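Local structure of penicillin-binding protein PbpB (Mycobacterium tuberculosis, 6KGU) at residues A[244-247]-A[248-252]; A[465-469]-A[470-474]; A[532-535]-A[536-540]. The protein synthesises cross-linked peptidoglycan from lipid intermediates during cell wall biogenesis, and is a penicillin-binding transpeptidase inactivated by beta-lactams such as aztreonam. All coordinates share one frame; numbering follows the deposited sequence. Where two conformers were deposited one is given.

Contact 1 of 3, residues A[244-247]-A[248-252]; sequences PSQD and IGRQG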
loop_
_atom_site.group_PDB
_atom_site.type_symbol
_atom_site.label_atom_id
_atom_site.label_comp_id
_atom_site.label_asym_id
_atom_site.label_seq_id
_atom_site.Cartn_x
_atom_site.Cartn_y
_atom_site.Cartn_z
ATOM N N PRO A 244 5.396 -21.956 -5.413
ATOM C CA PRO A 244 6.791 -22.319 -5.706
ATOM C C PRO A 244 7.144 -23.766 -5.381
ATOM O O PRO A 244 8.249 -24.195 -5.721
ATOM C CB PRO A 244 7.592 -21.345 -4.838
ATOM C CG PRO A 244 6.687 -21.059 -3.667
ATOM C CD PRO A 244 5.279 -21.086 -4.225
ATOM N N SER A 245 6.267 -24.531 -4.735
ATOM C CA SER A 245 6.508 -25.966 -4.626
ATOM C C SER A 245 6.208 -26.699 -5.928
ATOM O O SER A 245 6.364 -27.920 -5.984
ATOM C CB SER A 245 5.671 -26.569 -3.493
ATOM O OG SER A 245 4.291 -26.666 -3.852
ATOM N N GLN A 246 5.761 -25.989 -6.956
ATOM C CA GLN A 246 5.403 -26.548 -8.248
ATOM C C GLN A 246 6.241 -25.891 -9.328
ATOM O O GLN A 246 6.685 -24.756 -9.184
ATOM C CB GLN A 246 3.919 -26.328 -8.569
ATOM C CG GLN A 246 3.058 -27.547 -8.381
ATOM C CD GLN A 246 3.059 -28.030 -6.960
ATOM O OE1 GLN A 246 3.015 -27.227 -6.025
ATOM N NE2 GLN A 246 3.113 -29.349 -6.777
ATOM N N ASP A 247 6.419 -26.602 -10.433
ATOM C CA ASP A 247 7.259 -26.107 -11.511
ATOM C C ASP A 247 6.680 -24.838 -12.123
ATOM O O ASP A 247 5.496 -24.777 -12.470
ATOM C CB ASP A 247 7.418 -27.174 -12.585
ATOM C CG ASP A 247 8.201 -26.668 -13.770
ATOM O OD1 ASP A 247 9.436 -26.509 -13.643
ATOM O OD2 ASP A 247 7.585 -26.408 -14.819
ATOM N N ILE A 248 7.536 -23.833 -12.282
ATOM C CA ILE A 248 7.100 -22.533 -12.776
ATOM C C ILE A 248 6.491 -22.664 -14.169
ATOM O O ILE A 248 5.513 -21.978 -14.506
ATOM C CB ILE A 248 8.286 -21.545 -12.743
ATOM C CG1 ILE A 248 7.781 -20.119 -12.678
ATOM C CG2 ILE A 248 9.255 -21.750 -13.915
ATOM C CD1 ILE A 248 7.123 -19.835 -11.366
ATOM N N GLY A 249 7.029 -23.578 -14.983
ATOM C CA GLY A 249 6.593 -23.750 -16.356
ATOM C C GLY A 249 5.154 -24.191 -16.514
ATOM O O GLY A 249 4.610 -24.075 -17.617
ATOM N N ARG A 250 4.533 -24.704 -15.457
ATOM C CA ARG A 250 3.127 -25.068 -15.493
ATOM C C ARG A 250 2.225 -23.941 -14.997
ATOM O O ARG A 250 1.012 -24.136 -14.877
ATOM C CB ARG A 250 2.892 -26.329 -14.656
ATOM C CG ARG A 250 3.518 -27.602 -15.223
ATOM C CD ARG A 250 2.765 -28.854 -14.751
ATOM N NE ARG A 250 2.942 -29.121 -13.323
ATOM C CZ ARG A 250 2.091 -28.753 -12.366
ATOM N NH1 ARG A 250 0.980 -28.089 -12.670
ATOM N NH2 ARG A 250 2.353 -29.051 -11.099
ATOM N N GLN A 251 2.782 -22.769 -14.705
ATOM C CA GLN A 251 2.026 -21.748 -13.995
ATOM C C GLN A 251 2.009 -20.426 -14.756
ATOM O O GLN A 251 2.017 -19.351 -14.148
ATOM C CB GLN A 251 2.578 -21.574 -12.581
ATOM C CG GLN A 251 2.438 -22.842 -11.713
ATOM C CD GLN A 251 2.889 -22.628 -10.276
ATOM O OE1 GLN A 251 2.166 -22.039 -9.473
ATOM N NE2 GLN A 251 4.096 -23.102 -9.945
ATOM N N GLY A 252 1.967 -20.493 -16.088
ATOM C CA GLY A 252 1.786 -19.292 -16.887
ATOM C C GLY A 252 0.498 -18.543 -16.588
ATOM O O GLY A 252 0.421 -17.335 -16.833
#
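The carbonyl oxygen of Asp-247 is held by two donors from the residues that follow. Arg-250 N reaches Asp-247 O at 3.1 Å with an N-H...O angle of 158°, coming from above the carbonyl plane. The second donor is a side chain: Gln-251 NE2 makes a weak bond to Asp-247 O at 3.3 Å. The Gln-251 chain is extended beyond CG and carries its amide back to the carbonyl of Asp-247, while OE1 of the same amide accepts from the backbone N of Asp-243. The rotation of the amide is thereby restrained, chiefly by the bond to Asp-243, and the largely buried Gln-251 ties the turn to the chain before it. On the outer side, the Asp-247 carboxylate folds forward over the backbone. Its CG stands opposite the backbone N (chi1 176°), which brings OD2 to Gly-249 N at 2.9 Å in an Asx turn whose bond is weak and strongly bent. The Arg-250 side chain bends and runs back along the loop until NH2 comes to 3.2 Å from Gln-246 CG. There the guanidinium meets the aliphatic part of Gln-246 obliquely. Ile-248 packs on Phe-242 and Leu-256. Gly-249 to Gly-252 also touch a crystal neighbour, and the lattice may influence this exposed loop. A further bond from Gln-251 N to Ile-248 O, at 2.9 Å, repeats the i to i+3 spacing of the Asp-247 to Arg-250 bond, the signature of a short 3-10 turn, here in the surface loop between strand 233-238 and helix 259-262.

Contact 2 of 3, residues A[465-469]-A[470-474]; sequences AGVPG and YQMAG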
loop_
_atom_site.group_PDB
_atom_site.type_symbol
_atom_site.label_atom_id
_atom_site.label_comp_id
_atom_site.label_asym_id
_atom_site.label_seq_id
_atom_site.Cartn_x
_atom_site.Cartn_y
_atom_site.Cartn_z
ATOM N N ALA A 465 -16.381 1.038 4.988
ATOM C CA ALA A 465 -15.063 0.819 5.585
ATOM C C ALA A 465 -15.051 1.019 7.098
ATOM O O ALA A 465 -14.132 0.528 7.760
ATOM C CB ALA A 465 -14.019 1.746 4.959
ATOM N N GLY A 466 -16.030 1.726 7.664
ATOM C CA GLY A 466 -16.024 1.951 9.099
ATOM C C GLY A 466 -16.267 0.657 9.856
ATOM O O GLY A 466 -16.930 -0.256 9.367
ATOM N N VAL A 467 -15.660 0.554 11.034
ATOM C CA VAL A 467 -15.890 -0.578 11.937
ATOM C C VAL A 467 -16.444 0.004 13.240
ATOM O O VAL A 467 -15.719 0.706 13.963
ATOM C CB VAL A 467 -14.604 -1.401 12.165
ATOM C CG1 VAL A 467 -14.869 -2.637 13.050
ATOM C CG2 VAL A 467 -13.987 -1.862 10.821
ATOM N N PRO A 468 -17.714 -0.226 13.564
ATOM C CA PRO A 468 -18.294 0.411 14.758
ATOM C C PRO A 468 -17.519 0.080 16.026
ATOM O O PRO A 468 -17.067 -1.048 16.231
ATOM C CB PRO A 468 -19.718 -0.153 14.802
ATOM C CG PRO A 468 -20.038 -0.429 13.352
ATOM C CD PRO A 468 -18.733 -0.918 12.754
ATOM N N GLY A 469 -17.332 1.099 16.857
ATOM C CA GLY A 469 -16.508 0.981 18.036
ATOM C C GLY A 469 -15.066 1.397 17.853
ATOM O O GLY A 469 -14.326 1.441 18.839
ATOM N N TYR A 470 -14.641 1.708 16.630
ATOM C CA TYR A 470 -13.261 2.077 16.352
ATOM C C TYR A 470 -13.224 3.336 15.499
ATOM O O TYR A 470 -14.083 3.545 14.636
ATOM C CB TYR A 470 -12.511 0.938 15.625
ATOM C CG TYR A 470 -12.343 -0.314 16.464
ATOM C CD1 TYR A 470 -11.367 -0.384 17.449
ATOM C CD2 TYR A 470 -13.151 -1.429 16.261
ATOM C CE1 TYR A 470 -11.207 -1.525 18.218
ATOM C CE2 TYR A 470 -12.989 -2.576 17.021
ATOM C CZ TYR A 470 -12.023 -2.612 18.002
ATOM O OH TYR A 470 -11.856 -3.745 18.762
ATOM N N GLN A 471 -12.212 4.170 15.737
ATOM C CA GLN A 471 -11.974 5.374 14.935
ATOM C C GLN A 471 -11.214 5.021 13.647
ATOM O O GLN A 471 -10.070 5.418 13.428
ATOM C CB GLN A 471 -11.205 6.412 15.749
ATOM C CG GLN A 471 -11.941 6.973 16.966
ATOM C CD GLN A 471 -11.276 8.228 17.537
ATOM O OE1 GLN A 471 -10.566 8.952 16.834
ATOM N NE2 GLN A 471 -11.524 8.495 18.813
ATOM N N MET A 472 -11.871 4.263 12.772
ATOM C CA MET A 472 -11.262 4.001 11.475
ATOM C C MET A 472 -11.200 5.295 10.670
ATOM O O MET A 472 -12.037 6.192 10.824
ATOM C CB MET A 472 -12.035 2.936 10.701
ATOM C CG MET A 472 -12.003 1.520 11.344
ATOM S SD MET A 472 -10.337 0.927 11.709
ATOM C CE MET A 472 -10.739 -0.550 12.648
ATOM N N ALA A 473 -10.172 5.400 9.832
ATOM C CA ALA A 473 -9.966 6.581 8.998
ATOM C C ALA A 473 -9.298 6.144 7.706
ATOM O O ALA A 473 -8.427 5.273 7.733
ATOM C CB ALA A 473 -9.097 7.628 9.711
ATOM N N GLY A 474 -9.692 6.757 6.592
ATOM C CA GLY A 474 -9.169 6.346 5.303
ATOM C C GLY A 474 -9.610 7.254 4.168
ATOM O O GLY A 474 -10.157 8.336 4.381
HETATM O O HOH W 1 -14.804 3.086 12.300
#
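A type II beta turn from Val-467 to Tyr-470 reverses the chain just before strand 473-483, and Tyr-470 N closes it on Val-467 O at 3.0 Å. Pro-468 and Gly-469 occupy its two corners; the positive phi of Gly-469 (93°) suits the second corner of this turn type. Val-467 and Tyr-470 point the same way from the turn's two ends, side by side, with Val-467 CG1 3.8 Å from Tyr-470 CD2. Gly-469 O lies over one face of the tyrosine ring, 3.6 Å from Tyr-470 CG, and the phenol OH bonds to Val-547 O beyond helix 531-544. Behind the turn, an inverse gamma turn centred on Gln-471 brings Met-472 N to Tyr-470 O in a weak bond of 3.0 Å, leading the chain into the sheet of the transpeptidase domain. A water accepts from Val-467 N at 3.0 Å; its approach to Tyr-470 O is so short that this half of the bridge is doubtful. Bent at chi2 (-53°), the methionine chain crosses the valine obliquely, with CG and CE both against its CB and CG2, Met-472 CE lying 4.0 Å from Val-467 CG2. Met-472 and Tyr-470 both continue onto Met-542 of helix 531-544.

Contact 3 of 3, residues A[532-535]-A[536-540]; sequences PLFH and NIAGW. With CO (cobalt (II) ion), chain C.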
loop_
_atom_site.group_PDB
_atom_site.type_symbol
_atom_site.label_atom_id
_atom_site.label_comp_id
_atom_site.label_asym_id
_atom_site.label_seq_id
_atom_site.Cartn_x
_atom_site.Cartn_y
_atom_site.Cartn_z
ATOM N N PRO A 532 -15.179 -2.387 1.526
ATOM C CA PRO A 532 -15.469 -3.612 2.301
ATOM C C PRO A 532 -14.251 -4.447 2.601
ATOM O O PRO A 532 -14.216 -5.100 3.651
ATOM C CB PRO A 532 -16.465 -4.372 1.413
ATOM C CG PRO A 532 -17.092 -3.309 0.557
ATOM C CD PRO A 532 -15.979 -2.336 0.288
ATOM N N LEU A 533 -13.238 -4.453 1.723
ATOM C CA LEU A 533 -12.046 -5.240 2.015
ATOM C C LEU A 533 -11.246 -4.610 3.150
ATOM O O LEU A 533 -10.684 -5.319 4.000
ATOM C CB LEU A 533 -11.199 -5.396 0.754
ATOM C CG LEU A 533 -9.891 -6.168 0.871
ATOM C CD1 LEU A 533 -10.101 -7.530 1.539
ATOM C CD2 LEU A 533 -9.301 -6.344 -0.527
ATOM N N PHE A 534 -11.194 -3.282 3.192
ATOM C CA PHE A 534 -10.567 -2.628 4.334
ATOM C C PHE A 534 -11.329 -2.943 5.617
ATOM O O PHE A 534 -10.721 -3.204 6.657
ATOM C CB PHE A 534 -10.496 -1.115 4.107
ATOM C CG PHE A 534 -10.013 -0.345 5.322
ATOM C CD1 PHE A 534 -10.918 0.094 6.290
ATOM C CD2 PHE A 534 -8.651 -0.060 5.489
ATOM C CE1 PHE A 534 -10.473 0.796 7.419
ATOM C CE2 PHE A 534 -8.193 0.655 6.604
ATOM C CZ PHE A 534 -9.117 1.077 7.574
ATOM N N HIS A 535 -12.662 -2.876 5.559
ATOM C CA HIS A 535 -13.519 -3.233 6.690
ATOM C C HIS A 535 -13.156 -4.597 7.265
ATOM O O HIS A 535 -12.922 -4.736 8.475
ATOM C CB HIS A 535 -14.979 -3.236 6.230
ATOM C CG HIS A 535 -15.946 -3.645 7.292
ATOM N ND1 HIS A 535 -16.489 -2.748 8.179
ATOM C CD2 HIS A 535 -16.478 -4.852 7.603
ATOM C CE1 HIS A 535 -17.306 -3.381 9.002
ATOM N NE2 HIS A 535 -17.320 -4.657 8.669
ATOM N N ASN A 536 -13.099 -5.611 6.394
ATOM C CA ASN A 536 -12.807 -6.976 6.820
ATOM C C ASN A 536 -11.435 -7.077 7.473
ATOM O O ASN A 536 -11.285 -7.648 8.555
ATOM C CB ASN A 536 -12.874 -7.920 5.616
ATOM C CG ASN A 536 -14.268 -8.047 5.051
ATOM O OD1 ASN A 536 -15.238 -7.666 5.696
ATOM N ND2 ASN A 536 -14.375 -8.600 3.842
ATOM N N ILE A 537 -10.409 -6.545 6.808
ATOM C CA ILE A 537 -9.043 -6.696 7.312
ATOM C C ILE A 537 -8.846 -5.895 8.593
ATOM O O ILE A 537 -8.321 -6.403 9.587
ATOM C CB ILE A 537 -8.016 -6.289 6.241
ATOM C CG1 ILE A 537 -8.044 -7.284 5.072
ATOM C CG2 ILE A 537 -6.597 -6.181 6.852
ATOM C CD1 ILE A 537 -7.364 -6.774 3.831
ATOM N N ALA A 538 -9.226 -4.619 8.577
ATOM C CA ALA A 538 -8.978 -3.781 9.744
ATOM C C ALA A 538 -9.784 -4.270 10.943
ATOM O O ALA A 538 -9.292 -4.243 12.075
ATOM C CB ALA A 538 -9.308 -2.319 9.432
ATOM N N GLY A 539 -11.018 -4.718 10.706
ATOM C CA GLY A 539 -11.826 -5.245 11.794
ATOM C C GLY A 539 -11.236 -6.507 12.388
ATOM O O GLY A 539 -11.233 -6.690 13.607
ATOM N N TRP A 540 -10.719 -7.388 11.537
ATOM C CA TRP A 540 -10.097 -8.615 12.020
ATOM C C TRP A 540 -8.812 -8.321 12.791
ATOM O O TRP A 540 -8.502 -8.999 13.781
ATOM C CB TRP A 540 -9.824 -9.556 10.842
ATOM C CG TRP A 540 -9.138 -10.832 11.225
ATOM C CD1 TRP A 540 -9.718 -11.952 11.769
ATOM C CD2 TRP A 540 -7.751 -11.143 11.062
ATOM N NE1 TRP A 540 -8.771 -12.925 11.962
ATOM C CE2 TRP A 540 -7.555 -12.453 11.545
ATOM C CE3 TRP A 540 -6.649 -10.433 10.570
ATOM C CZ2 TRP A 540 -6.312 -13.063 11.547
ATOM C CZ3 TRP A 540 -5.410 -11.051 10.565
ATOM C CH2 TRP A 540 -5.252 -12.347 11.052
HETATM CO CO CO C . -18.149 -6.417 9.588
HETATM O O HOH W 2 -17.165 -7.866 8.281
HETATM O O HOH W 3 -16.418 -7.638 9.429
HETATM O O HOH W 4 -17.133 -6.336 11.136
HETATM O O HOH W 5 -18.315 -5.128 11.299
#
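Leu-533 and Ile-537, Phe-534 and Ala-538 are paired one turn apart on the C-terminal helix 531-544, which packs with helix 199-216 against the central antiparallel sheet of the transpeptidase domain. The backbone bonds are the regular i to i+4 set: Asn-536 N to Pro-532 O, Ile-537 N to Leu-533 O, Ala-538 N to Phe-534 O (2.8 Å) and Gly-539 N to His-535 O (2.9 Å). The apolar contacts lie on the buried side. Leu-533 CD1 and Ile-537 CD1 meet methyl to methyl at 3.6 Å. Leu-533 also touches Ile-513 and Ala-212, and Ile-537 touches Ile-511 and Val-205, joining strand 509-516 and helix 199-216. The Phe-534 ring, its CG swung opposite the backbone N (chi1 173°), leans forward along the helix, over Ala-538, which puts Ala-538 CB over one face. This is a CH-pi contact, with CB 4.0 Å from the ring centroid, 18° off the normal and displaced toward the CE1-CZ rim. Phe-498 of strand 493-502 also meets this ring, with the planes at about 40°. The polar contacts lie on the partly exposed side. In the conformer given, Asn-536 OD1 lies at the edge of the His-535 imidazole, near CD2; with two conformers deposited, this and the link to a metal-bound water are doubtful. Several of the modelled waters round the cobalt ion lie too near one another to be filled together, which leaves its full coordination unsettled. The protein's own ligand is clear: while His-535 ND1 bonds to Gly-466 O, which fixes the ring's orientation, His-535 NE2 binds the cobalt at 2.1 Å.

Contact 1 is a surface turn far from the others, its centre about 40 Å from that of contact 2 and about 31 Å from that of contact 3. It relies on hydrogen bonds of backbone, a side-chain amide and, weakly, a carboxylate, with little apolar packing. Contacts 2 and 3 have centres about 9 Å apart and touch: the loop 465-469 lies along helix 531-544, with Met-472 CE packed on Ala-538 CB at 3.9 Å. Contact 3 is the buried one, a helix mostly gripped by apolar side chains. Contact 2 is partly buried, mixing a hydrated turn with packing on that helix. The cobalt is bound in contact 3 and lies about 6 Å from the Val-467 side chain of contact 2.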